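PDB 6R5W: Gp15 protein from Listeria phage PSA, which is the receptor-binding protein of the phage, a homotrimer that probably recognises the surface of Listeria cells through its C-terminal domain. Local coordinates for the interface of chains A and B. Numbering follows the deposited sequence. Chains: chain A/B, Gp15 protein.

Contact 1: the interface of chains A and B. Residues chain A 58, 60, 80, 82; chain B 84, 87, 167.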
ATOM      1  N   SER A  58      -4.941  -4.803  -2.231  1.00 35.13           N
ATOM      2  CA  SER A  58      -4.959  -3.351  -2.076  1.00 42.77           C
ATOM      3  C   SER A  58      -6.144  -2.713  -2.792  1.00 39.49           C
ATOM      4  O   SER A  58      -6.185  -1.491  -2.948  1.00 38.75           O
ATOM      5  CB  SER A  58      -3.633  -2.769  -2.571  1.00 40.69           C
ATOM      6  OG  SER A  58      -3.500  -2.962  -3.946  1.00 46.11           O
ATOM      7  N   VAL A  60     -10.033  -1.452  -3.338  1.00 34.02           N
ATOM      8  CA  VAL A  60     -11.014  -0.790  -2.482  1.00 30.28           C
ATOM      9  C   VAL A  60     -12.310  -1.578  -2.454  1.00 35.32           C
ATOM     10  O   VAL A  60     -12.904  -1.868  -3.488  1.00 29.66           O
ATOM     11  CB  VAL A  60     -11.238   0.654  -2.926  1.00 28.72           C
ATOM     12  CG1 VAL A  60     -12.321   1.315  -2.134  1.00 31.80           C
ATOM     13  CG2 VAL A  60      -9.967   1.473  -2.897  1.00 34.79           C
ATOM     14  N   ARG A  80     -16.199   2.992   2.330  1.00 27.58           N
ATOM     15  CA  ARG A  80     -15.199   2.346   1.495  1.00 26.79           C
ATOM     16  C   ARG A  80     -14.016   1.989   2.360  1.00 29.25           C
ATOM     17  O   ARG A  80     -13.697   2.716   3.311  1.00 33.49           O
ATOM     18  CB  ARG A  80     -14.757   3.266   0.373  1.00 27.25           C
ATOM     19  CG  ARG A  80     -15.927   3.610  -0.538  1.00 29.49           C
ATOM     20  CD  ARG A  80     -15.546   4.500  -1.724  1.00 31.11           C
ATOM     21  NE  ARG A  80     -16.766   4.770  -2.570  1.00 30.60           N
ATOM     22  CZ  ARG A  80     -17.566   5.816  -2.426  1.00 32.26           C
ATOM     23  NH1 ARG A  80     -17.376   6.747  -1.470  1.00 32.54           N
ATOM     24  NH2 ARG A  80     -18.586   5.990  -3.236  1.00 35.83           N
ATOM     25  N   ILE A  82     -10.064  -0.295   2.801  1.00 29.05           N
ATOM     26  CA  ILE A  82      -8.869  -0.848   2.186  1.00 32.09           C
ATOM     27  C   ILE A  82      -8.128  -1.700   3.203  1.00 32.80           C
ATOM     28  O   ILE A  82      -7.863  -1.235   4.311  1.00 28.86           O
ATOM     29  CB  ILE A  82      -7.940   0.265   1.699  1.00 33.09           C
ATOM     30  CG1 ILE A  82      -8.652   1.225   0.762  1.00 34.56           C
ATOM     31  CG2 ILE A  82      -6.703  -0.330   0.954  1.00 33.48           C
ATOM     32  CD1 ILE A  82      -7.799   2.576   0.431  1.00 38.12           C
TER
ATOM     33  N   PHE B  84      -4.671   2.938  -5.315  1.00 33.06           N
ATOM     34  CA  PHE B  84      -5.264   1.741  -4.712  1.00 38.05           C
ATOM     35  C   PHE B  84      -6.159   1.056  -5.735  1.00 44.60           C
ATOM     36  O   PHE B  84      -7.207   1.592  -6.108  1.00 41.99           O
ATOM     37  CB  PHE B  84      -6.049   2.086  -3.470  1.00 39.83           C
ATOM     38  CG  PHE B  84      -5.181   2.470  -2.368  1.00 42.85           C
ATOM     39  CD1 PHE B  84      -4.421   1.499  -1.690  1.00 40.90           C
ATOM     40  CD2 PHE B  84      -5.110   3.791  -1.958  1.00 36.29           C
ATOM     41  CE1 PHE B  84      -3.640   1.867  -0.650  1.00 40.60           C
ATOM     42  CE2 PHE B  84      -4.288   4.149  -0.931  1.00 32.96           C
ATOM     43  CZ  PHE B  84      -3.564   3.217  -0.273  1.00 40.94           C
ATOM     44  N   ARG B  87      -8.233   3.071  -8.384  1.00 40.02           N
ATOM     45  CA  ARG B  87      -8.510   4.444  -7.997  1.00 34.73           C
ATOM     46  C   ARG B  87      -7.364   5.018  -7.167  1.00 28.11           C
ATOM     47  O   ARG B  87      -6.319   4.374  -6.955  1.00 30.40           O
ATOM     48  CB  ARG B  87      -9.861   4.525  -7.281  1.00 41.68           C
ATOM     49  CG  ARG B  87     -10.011   3.613  -6.187  1.00 39.43           C
ATOM     50  CD  ARG B  87     -11.356   3.827  -5.541  1.00 47.12           C
ATOM     51  NE  ARG B  87     -12.392   2.879  -5.871  1.00 47.19           N
ATOM     52  CZ  ARG B  87     -13.692   3.194  -5.854  1.00 49.49           C
ATOM     53  NH1 ARG B  87     -14.074   4.456  -5.610  1.00 45.61           N
ATOM     54  NH2 ARG B  87     -14.603   2.267  -6.090  1.00 52.90           N
ATOM     55  N   LEU B 167     -11.543   9.333  -1.694  1.00 25.83           N
ATOM     56  CA  LEU B 167     -11.253   8.360  -2.737  1.00 27.10           C
ATOM     57  C   LEU B 167     -11.850   8.805  -4.054  1.00 28.32           C
ATOM     58  O   LEU B 167     -12.982   9.292  -4.114  1.00 28.83           O
ATOM     59  CB  LEU B 167     -11.780   6.973  -2.401  1.00 26.08           C
ATOM     60  CG  LEU B 167     -11.029   6.254  -1.293  1.00 25.12           C
ATOM     61  CD1 LEU B 167     -11.877   5.159  -0.721  1.00 29.61           C
ATOM     62  CD2 LEU B 167      -9.666   5.749  -1.809  1.00 27.46           C
TER
HETATM   63  O   HOH W   1      -9.540  -0.206  -6.014  1.00 43.16           O
HETATM   64  O   HOH W   2     -17.434   2.414  -4.467  1.00 45.47           O
HETATM   65  O   HOH W   3     -12.916   0.062  -6.086  1.00 55.02           O

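Contact 2: the interface of chains A and B. Residues chain A 51, 54-55; chain B 53-54, 57, 83.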
ATOM      1  N   LYS A  51       2.342  -9.874  -8.375  1.00 38.32           N
ATOM      2  CA  LYS A  51       1.650  -8.643  -8.777  1.00 42.11           C
ATOM      3  C   LYS A  51       0.148  -8.785  -8.610  1.00 43.73           C
ATOM      4  O   LYS A  51      -0.519  -7.854  -8.109  1.00 45.35           O
ATOM      5  CB  LYS A  51       2.037  -8.267 -10.224  1.00 38.26           C
ATOM      6  CG  LYS A  51       3.457  -7.732 -10.381  1.00 41.05           C
ATOM      7  CD  LYS A  51       3.799  -7.390 -11.875  1.00 42.97           C
ATOM      8  CE  LYS A  51       5.193  -6.787 -11.946  1.00 49.80           C
ATOM      9  NZ  LYS A  51       5.726  -6.467 -13.314  1.00 48.46           N
ATOM     10  N   PHE A  54      -0.836  -8.603  -4.877  1.00 33.79           N
ATOM     11  CA  PHE A  54      -0.793  -7.224  -4.417  1.00 39.47           C
ATOM     12  C   PHE A  54      -2.021  -6.438  -4.862  1.00 46.38           C
ATOM     13  O   PHE A  54      -2.626  -5.704  -4.070  1.00 38.53           O
ATOM     14  CB  PHE A  54       0.440  -6.517  -4.943  1.00 39.16           C
ATOM     15  CG  PHE A  54       0.354  -5.033  -4.861  0.80 45.10           C
ATOM     16  CD1 PHE A  54       0.538  -4.386  -3.654  0.70 43.80           C
ATOM     17  CD2 PHE A  54       0.010  -4.284  -5.974  0.66 44.95           C
ATOM     18  CE1 PHE A  54       0.406  -3.001  -3.568  1.00 45.46           C
ATOM     19  CE2 PHE A  54      -0.116  -2.903  -5.890  0.54 45.70           C
ATOM     20  CZ  PHE A  54       0.082  -2.268  -4.690  0.78 46.06           C
ATOM     21  N   GLU A  55      -2.383  -6.544  -6.144  1.00 44.78           N
ATOM     22  CA  GLU A  55      -3.546  -5.812  -6.636  1.00 44.75           C
ATOM     23  C   GLU A  55      -4.798  -6.238  -5.911  1.00 46.42           C
ATOM     24  O   GLU A  55      -5.622  -5.395  -5.535  1.00 50.51           O
ATOM     25  CB  GLU A  55      -3.720  -6.007  -8.139  1.00 54.60           C
ATOM     26  CG  GLU A  55      -3.044  -4.909  -8.930  1.00 77.57           C
ATOM     27  CD  GLU A  55      -4.028  -3.784  -9.262  1.00 92.49           C
ATOM     28  OE1 GLU A  55      -3.646  -2.839  -9.987  1.00 96.60           O
ATOM     29  OE2 GLU A  55      -5.202  -3.854  -8.793  1.00 88.05           O
TER
ATOM     30  N   PHE B  53       8.158  -3.350  -7.714  1.00 34.04           N
ATOM     31  CA  PHE B  53       6.828  -3.065  -8.231  1.00 34.16           C
ATOM     32  C   PHE B  53       5.898  -2.624  -7.094  1.00 41.50           C
ATOM     33  O   PHE B  53       5.131  -1.661  -7.236  1.00 38.95           O
ATOM     34  CB  PHE B  53       6.241  -4.279  -8.936  1.00 42.27           C
ATOM     35  CG  PHE B  53       4.739  -4.194  -9.179  1.00 38.26           C
ATOM     36  CD1 PHE B  53       4.238  -3.519 -10.269  1.00 43.35           C
ATOM     37  CD2 PHE B  53       3.854  -4.807  -8.306  1.00 42.78           C
ATOM     38  CE1 PHE B  53       2.860  -3.441 -10.497  1.00 47.19           C
ATOM     39  CE2 PHE B  53       2.439  -4.740  -8.509  1.00 49.23           C
ATOM     40  CZ  PHE B  53       1.951  -4.060  -9.617  1.00 45.06           C
ATOM     41  N   PHE B  54       5.948  -3.305  -5.946  1.00 34.43           N
ATOM     42  CA  PHE B  54       5.131  -2.865  -4.819  1.00 39.10           C
ATOM     43  C   PHE B  54       5.510  -1.444  -4.363  1.00 35.83           C
ATOM     44  O   PHE B  54       4.621  -0.641  -4.040  1.00 38.56           O
ATOM     45  CB  PHE B  54       5.266  -3.855  -3.678  1.00 37.84           C
ATOM     46  CG  PHE B  54       4.825  -3.313  -2.366  0.89 39.84           C
ATOM     47  CD1 PHE B  54       3.494  -3.139  -2.070  0.51 43.63           C
ATOM     48  CD2 PHE B  54       5.776  -2.997  -1.399  0.75 40.32           C
ATOM     49  CE1 PHE B  54       3.117  -2.619  -0.834  0.67 44.06           C
ATOM     50  CE2 PHE B  54       5.409  -2.524  -0.189  0.93 42.12           C
ATOM     51  CZ  PHE B  54       4.066  -2.309   0.088  0.73 40.78           C
ATOM     52  N   SER B  57       4.150   1.020  -6.884  1.00 36.40           N
ATOM     53  CA  SER B  57       2.704   1.099  -6.950  1.00 40.27           C
ATOM     54  C   SER B  57       2.132   1.859  -5.755  1.00 41.32           C
ATOM     55  O   SER B  57       1.044   2.420  -5.828  1.00 39.92           O
ATOM     56  CB  SER B  57       2.067  -0.294  -6.961  1.00 40.79           C
ATOM     57  OG  SER B  57       2.371  -1.001  -8.132  1.00 47.98           O
ATOM     58  N   LYS B  83      -2.120   5.349  -5.365  1.00 30.67           N
ATOM     59  CA  LYS B  83      -2.915   4.390  -6.118  1.00 29.19           C
ATOM     60  C   LYS B  83      -3.392   3.243  -5.233  1.00 31.01           C
ATOM     61  O   LYS B  83      -2.608   2.645  -4.485  1.00 34.24           O
ATOM     62  CB  LYS B  83      -2.051   3.833  -7.288  1.00 38.05           C
ATOM     63  CG  LYS B  83      -2.826   2.911  -8.217  1.00 46.40           C
ATOM     64  CD  LYS B  83      -1.954   2.411  -9.373  1.00 68.01           C
ATOM     65  CE  LYS B  83      -1.530   0.949  -9.184  1.00 77.85           C
ATOM     66  NZ  LYS B  83      -2.665  -0.022  -9.325  1.00 79.73           N
TER

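Contact 3: the interface of chains A and B. Residues chain A 95, 127-129, 160, 162; chain B 120-121, 123.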
ATOM      1  N   ILE A  95     -24.257  12.127   3.130  1.00 29.34           N
ATOM      2  CA  ILE A  95     -24.858  13.263   3.795  1.00 29.16           C
ATOM      3  C   ILE A  95     -26.190  12.802   4.352  1.00 34.45           C
ATOM      4  O   ILE A  95     -26.965  12.148   3.642  1.00 33.54           O
ATOM      5  CB  ILE A  95     -25.066  14.442   2.847  1.00 34.03           C
ATOM      6  CG1 ILE A  95     -23.721  14.911   2.235  1.00 31.95           C
ATOM      7  CG2 ILE A  95     -25.762  15.658   3.545  1.00 31.65           C
ATOM      8  CD1 ILE A  95     -23.909  15.993   1.158  1.00 35.33           C
ATOM      9  N   ALA A 127     -18.639  19.071   8.514  1.00 26.42           N
ATOM     10  CA  ALA A 127     -19.394  20.182   7.972  1.00 26.95           C
ATOM     11  C   ALA A 127     -20.883  19.860   7.906  1.00 28.25           C
ATOM     12  O   ALA A 127     -21.289  18.730   7.661  1.00 29.26           O
ATOM     13  CB  ALA A 127     -18.896  20.561   6.550  1.00 29.00           C
ATOM     14  N   GLN A 128     -21.706  20.901   8.044  1.00 27.51           N
ATOM     15  CA  GLN A 128     -23.089  20.811   7.614  1.00 27.97           C
ATOM     16  C   GLN A 128     -23.199  21.487   6.242  1.00 28.75           C
ATOM     17  O   GLN A 128     -22.320  22.249   5.809  1.00 32.42           O
ATOM     18  CB  GLN A 128     -24.054  21.467   8.620  1.00 31.43           C
ATOM     19  CG  GLN A 128     -24.029  20.809   9.970  1.00 30.35           C
ATOM     20  CD  GLN A 128     -25.283  21.245  10.834  1.00 28.79           C
ATOM     21  OE1 GLN A 128     -25.256  22.328  11.456  1.00 30.75           O
ATOM     22  NE2 GLN A 128     -26.307  20.459  10.794  1.00 29.22           N
ATOM     23  N   GLN A 129     -24.300  21.187   5.585  1.00 32.12           N
ATOM     24  CA  GLN A 129     -24.572  21.655   4.228  1.00 32.85           C
ATOM     25  C   GLN A 129     -25.105  23.079   4.226  1.00 32.78           C
ATOM     26  O   GLN A 129     -26.282  23.333   3.991  1.00 38.65           O
ATOM     27  CB  GLN A 129     -25.516  20.656   3.620  1.00 30.46           C
ATOM     28  CG  GLN A 129     -25.830  20.920   2.087  1.00 33.90           C
ATOM     29  CD  GLN A 129     -26.778  19.936   1.503  1.00 34.40           C
ATOM     30  OE1 GLN A 129     -26.778  18.761   1.807  1.00 33.75           O
ATOM     31  NE2 GLN A 129     -27.718  20.458   0.701  1.00 37.87           N
ATOM     32  N   GLY A 160     -22.748  16.341   6.932  1.00 29.65           N
ATOM     33  CA  GLY A 160     -21.884  15.483   6.139  1.00 28.13           C
ATOM     34  C   GLY A 160     -21.129  14.428   6.933  1.00 31.07           C
ATOM     35  O   GLY A 160     -20.761  14.657   8.085  1.00 30.24           O
ATOM     36  N   ASP A 162     -18.414  12.794   5.253  1.00 28.98           N
ATOM     37  CA  ASP A 162     -17.251  12.558   4.410  1.00 28.61           C
ATOM     38  C   ASP A 162     -15.913  12.710   5.124  1.00 30.29           C
ATOM     39  O   ASP A 162     -14.903  12.330   4.542  1.00 29.67           O
ATOM     40  CB  ASP A 162     -17.318  13.527   3.196  1.00 26.17           C
ATOM     41  CG  ASP A 162     -18.575  13.341   2.406  1.00 29.06           C
ATOM     42  OD1 ASP A 162     -18.731  12.220   1.907  1.00 29.72           O
ATOM     43  OD2 ASP A 162     -19.436  14.290   2.296  1.00 32.70           O
TER
ATOM     44  N   TRP B 120     -22.859  13.889  -5.637  1.00 34.23           N
ATOM     45  CA  TRP B 120     -23.068  15.275  -5.335  1.00 33.95           C
ATOM     46  C   TRP B 120     -21.862  15.722  -4.511  1.00 34.31           C
ATOM     47  O   TRP B 120     -20.907  14.968  -4.339  1.00 41.10           O
ATOM     48  CB  TRP B 120     -24.425  15.438  -4.606  1.00 43.31           C
ATOM     49  CG  TRP B 120     -24.949  16.832  -4.628  1.00 44.54           C
ATOM     50  CD1 TRP B 120     -25.497  17.492  -5.697  1.00 43.40           C
ATOM     51  CD2 TRP B 120     -24.993  17.759  -3.518  1.00 41.55           C
ATOM     52  NE1 TRP B 120     -25.875  18.766  -5.318  1.00 43.63           N
ATOM     53  CE2 TRP B 120     -25.580  18.948  -3.988  1.00 41.35           C
ATOM     54  CE3 TRP B 120     -24.620  17.676  -2.168  1.00 39.53           C
ATOM     55  CZ2 TRP B 120     -25.767  20.056  -3.177  1.00 40.36           C
ATOM     56  CZ3 TRP B 120     -24.787  18.787  -1.376  1.00 37.24           C
ATOM     57  CH2 TRP B 120     -25.375  19.957  -1.867  1.00 41.33           C
ATOM     58  N   ASN B 121     -21.910  16.933  -4.009  1.00 31.62           N
ATOM     59  CA  ASN B 121     -20.810  17.480  -3.264  1.00 32.44           C
ATOM     60  C   ASN B 121     -20.477  16.613  -2.051  1.00 35.45           C
ATOM     61  O   ASN B 121     -21.350  15.986  -1.445  1.00 33.29           O
ATOM     62  CB  ASN B 121     -21.134  18.889  -2.787  1.00 35.88           C
ATOM     63  CG  ASN B 121     -21.309  19.857  -3.936  1.00 41.00           C
ATOM     64  OD1 ASN B 121     -20.359  20.172  -4.636  1.00 36.26           O
ATOM     65  ND2 ASN B 121     -22.533  20.282  -4.138  1.00 42.61           N
ATOM     66  N   LEU B 123     -18.713  17.076   1.808  1.00 27.70           N
ATOM     67  CA  LEU B 123     -18.666  18.195   2.737  1.00 28.36           C
ATOM     68  C   LEU B 123     -17.522  18.017   3.738  1.00 26.32           C
ATOM     69  O   LEU B 123     -17.412  16.954   4.370  1.00 30.37           O
ATOM     70  CB  LEU B 123     -19.992  18.276   3.521  1.00 30.24           C
ATOM     71  CG  LEU B 123     -21.280  18.172   2.725  1.00 34.77           C
ATOM     72  CD1 LEU B 123     -22.465  18.542   3.654  1.00 30.48           C
ATOM     73  CD2 LEU B 123     -21.285  19.059   1.501  1.00 35.06           C
TER
HETATM   74  O   HOH W   4     -17.423  16.787   7.056  1.00 30.22           O
HETATM   75  O   HOH W   5     -21.318  13.324   0.349  1.00 35.27           O

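Contact 4: the interface of chains A and B. Residues chain A 91, 162, 165; chain B 89, 124, 165.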
ATOM      1  N   ILE A  91     -13.178   4.702   5.135  1.00 26.07           N
ATOM      2  CA  ILE A  91     -13.435   6.074   4.715  1.00 26.04           C
ATOM      3  C   ILE A  91     -14.933   6.212   4.455  1.00 28.49           C
ATOM      4  O   ILE A  91     -15.466   5.653   3.478  1.00 28.75           O
ATOM      5  CB  ILE A  91     -12.598   6.465   3.478  1.00 29.02           C
ATOM      6  CG1 ILE A  91     -11.101   6.309   3.791  1.00 31.50           C
ATOM      7  CG2 ILE A  91     -13.007   7.853   2.993  1.00 28.48           C
ATOM      8  CD1 ILE A  91     -10.196   6.453   2.614  1.00 36.42           C
ATOM      9  N   ASP A 162     -18.414  12.794   5.253  1.00 28.98           N
ATOM     10  CA  ASP A 162     -17.251  12.558   4.410  1.00 28.61           C
ATOM     11  C   ASP A 162     -15.913  12.710   5.124  1.00 30.29           C
ATOM     12  O   ASP A 162     -14.903  12.330   4.542  1.00 29.67           O
ATOM     13  CB  ASP A 162     -17.318  13.527   3.196  1.00 26.17           C
ATOM     14  CG  ASP A 162     -18.575  13.341   2.406  1.00 29.06           C
ATOM     15  OD1 ASP A 162     -18.731  12.220   1.907  1.00 29.72           O
ATOM     16  OD2 ASP A 162     -19.436  14.290   2.296  1.00 32.70           O
ATOM     17  N   ILE A 165     -12.834   9.031   8.976  1.00 27.45           N
ATOM     18  CA  ILE A 165     -11.803   8.115   8.487  1.00 26.25           C
ATOM     19  C   ILE A 165     -11.123   7.504   9.688  1.00 25.30           C
ATOM     20  O   ILE A 165     -10.783   8.237  10.625  1.00 27.31           O
ATOM     21  CB  ILE A 165     -10.761   8.835   7.618  1.00 30.16           C
ATOM     22  CG1 ILE A 165     -11.481   9.426   6.424  1.00 30.33           C
ATOM     23  CG2 ILE A 165      -9.605   7.883   7.276  1.00 27.69           C
ATOM     24  CD1 ILE A 165     -10.557  10.334   5.580  1.00 36.42           C
TER
ATOM     25  N   LEU B  89      -6.360   7.355  -3.490  1.00 27.02           N
ATOM     26  CA  LEU B  89      -6.612   8.117  -2.276  1.00 23.42           C
ATOM     27  C   LEU B  89      -5.931   9.486  -2.432  1.00 23.87           C
ATOM     28  O   LEU B  89      -4.749   9.545  -2.747  1.00 26.92           O
ATOM     29  CB  LEU B  89      -6.040   7.387  -1.061  1.00 26.00           C
ATOM     30  CG  LEU B  89      -6.320   8.148   0.238  1.00 28.72           C
ATOM     31  CD1 LEU B  89      -7.774   8.128   0.696  1.00 26.95           C
ATOM     32  CD2 LEU B  89      -5.408   7.560   1.347  1.00 33.29           C
ATOM     33  N   TYR B 124     -16.694  19.042   3.897  1.00 26.39           N
ATOM     34  CA  TYR B 124     -15.550  19.059   4.792  1.00 27.64           C
ATOM     35  C   TYR B 124     -15.562  20.282   5.710  1.00 28.34           C
ATOM     36  O   TYR B 124     -15.782  21.411   5.267  1.00 26.30           O
ATOM     37  CB  TYR B 124     -14.223  19.031   3.946  1.00 26.83           C
ATOM     38  CG  TYR B 124     -14.081  17.756   3.188  1.00 25.87           C
ATOM     39  CD1 TYR B 124     -13.558  16.624   3.807  1.00 26.24           C
ATOM     40  CD2 TYR B 124     -14.589  17.627   1.880  1.00 27.72           C
ATOM     41  CE1 TYR B 124     -13.533  15.438   3.177  1.00 25.90           C
ATOM     42  CE2 TYR B 124     -14.561  16.445   1.256  1.00 28.66           C
ATOM     43  CZ  TYR B 124     -14.013  15.371   1.841  1.00 30.76           C
ATOM     44  OH  TYR B 124     -14.001  14.194   1.162  1.00 35.06           O
ATOM     45  N   ILE B 165      -9.589  14.804   2.386  1.00 28.56           N
ATOM     46  CA  ILE B 165      -9.087  13.480   1.998  1.00 26.03           C
ATOM     47  C   ILE B 165     -10.224  12.664   1.464  1.00 29.15           C
ATOM     48  O   ILE B 165     -11.253  12.610   2.129  1.00 28.87           O
ATOM     49  CB  ILE B 165      -8.486  12.743   3.218  1.00 28.66           C
ATOM     50  CG1 ILE B 165      -7.346  13.522   3.786  1.00 38.02           C
ATOM     51  CG2 ILE B 165      -8.072  11.344   2.848  1.00 30.07           C
ATOM     52  CD1 ILE B 165      -6.855  12.939   5.146  1.00 45.68           C
TER

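Contact 1: the interface of chains A and B
A:Ile82 and B:Phe84, both on the strand 76-84 of their own chain, make the aromatic part of this patch. The isoleucine methyl CD1 sits over one face of the phenyl ring, 3.9 Å from the ring centroid of B:Phe84 and offset toward the rim. On the same isoleucine the CG2 branch reaches B:Phe84 CD1 at 3.9 Å, so both branches touch the ring. The carbonyl oxygen of A:Ser58 lies 3.6 Å from B:Phe84 CB, at the root of the ring.

Aliphatic contacts continue beside it. A:Val60 CG2 rests against the methylenes of B:Arg87, 3.8 Å from CD, and the two side chains lie roughly perpendicular. The arginine stem starts between its backbone N and carbonyl carbon (chi1 52°) and bends at chi3, which lays NE alongside A:Val60. B:Leu167 and A:Arg80 run alongside each other, pointing opposite ways, with the leucine CD1 methyl 3.6 Å from A:Arg80 CB.

Polar links run through water. One water joins A:Val60 N to B:Phe84 O. Another bridges B:Arg87 NE and NH2 to A:Val60 O. A third lies between A:Arg80 NE and B:Arg87 NH2, and probably helps to screen the two guanidinium groups from each other. Together, apolar side chains and ordered water join neighbouring subunits of the trimer just beyond its helical stem.

Contact 2: the interface of chains A and B
A:Phe54 and B:Phe54 both place CG opposite the backbone N (chi1 163° in A, 162° in B), yet the two rings meet unequally. The A ring brings its CE1 in the plane of the B ring, at the edge, and CE1 of A:Phe54 stands 3.4 Å from CD1 of B:Phe54. The two side chains lie roughly perpendicular. B:Phe53 has a similar first torsion (165°) but, one position earlier on the helix, meets the opposite corner of the A:Phe54 ring, where CE2 of B:Phe53 lies 3.5 Å from CD2 of A:Phe54. B:Ser57 closes in on the far end of the A ring, its CB 3.6 Å from A:Phe54 CE2.

The ring of B:Phe53 is covered on both faces. A:Lys51, extended beyond CG, runs over one face, with CG 3.7 Å from the ring centroid of B:Phe53 and CE farther along near CG and CD1 of the ring. Over the opposite face lies B:Ser57 OG, held there by its hydrogen bond to B:Phe53 O, 3.0 Å long, with the donor above the carbonyl plane.

Outside this apolar core, B:Lys83 NZ forms a salt bridge with A:Glu55 OE1 at 3.1 Å, but as a hydrogen bond it is weak and the glutamate is poorly ordered. In this C-terminal part of the protein, the aromatic residues belong to the C-terminal end of helix 36-57, the coiled-coil stem, while B:Lys83 reaches in from strand 76-84 of the beta domain that follows.

Contact 3: the interface of chains A and B
B:Leu123, near the start of strand 122-127, is extended (phi -112°, psi 130°), with its backbone N facing A:Asp162 and its side chain lying against chain A. The aspartate oxygen OD2 accepts the N-H of B:Leu123 at 2.9 Å in a nearly straight bond (164° at H). It is approached on the anti side, well out of the carboxylate plane. The same OD2 also meets a water that leads to B:Asn121 O, and a second water joins B:Leu123 O to A:Ala127 N.

The leucine side chain fills the middle of the patch. Its CD1 lies 3.7 Å from A:Gln129 CB, while CG meets A:Ile95 CD1 at 3.8 Å and CB faces the methyl of A:Ala127. A:Ile95 CD1 also touches B:Trp120 CE3. A:Gln129, extended beyond CG, sends its amide across the benzo rim of that indole, with NE2 3.5 Å from B:Trp120 CH2 and the amide tilted to the ring. B:Asn121 ND2 covers the centre of one indole face within chain B.

The patch lies far along the beta domain from the helical stem, where strand 122-127 and its preceding loop meet strands 87-97, 122-127 and 159-160 of chain A and the loops beside them.

Contact 4: the interface of chains A and B
A:Ile165 and B:Ile165 meet across the interface through different branches. The CD1 methyl of A:Ile165 points at the CG2 methyl of B:Ile165, 3.8 Å away, and lies 4.0 Å from B:Ile165 CB. Both copies share one conformation, with CG1 opposite the carbonyl carbon (chi1 -61° in A, -60° in B) and CD1 extended. A tip from one chain thus lands on the flank of the next. That pairing is consistent with the three-fold arrangement of the trimer, and the CD1 methyl of the B copy may serve the third subunit likewise.

Closer still are A:Ile91 and B:Leu89, both from strand 87-97, whose CD1 methyls meet end to end at 3.5 Å. Their side chains approach at a slant, and the methyls are the parts that touch. These two pairs form the tighter, wholly aliphatic side of the patch.

The other side is looser. B:Tyr124 lies under A:Asp162, and CE1 of the tyrosine is 3.7 Å from the aspartate carbonyl O, which stands outside the rim and above the ring plane. A:Asp162 CB stands over the face at the hydroxyl end of the ring, 3.9 Å from B:Tyr124 OH, a van der Waals distance. The patch buries little surface, but its abutting methyls give the trimeric beta domain part of its apolar core and probably help to hold the subunits together.

The four patches follow one another along a single A-B interface, from the helical stem toward the far part of the beta domain. Contact 2 lies at the stem end, about 12 Å between C-alpha centres from contact 1 and about 32 Å from contact 3. Contact 4 sits between contacts 1 and 3, about 12 and 11 Å from them, and shares A:Asp162 with contact 3. Strand 76-84 serves contacts 1 and 2, strand 165-167 contacts 1 and 4, strand 122-127 contacts 3 and 4, and strand 87-97 contacts 1, 3 and 4. Repeated round the homotrimer, this run probably couples the coiled coil to the receptor-binding head.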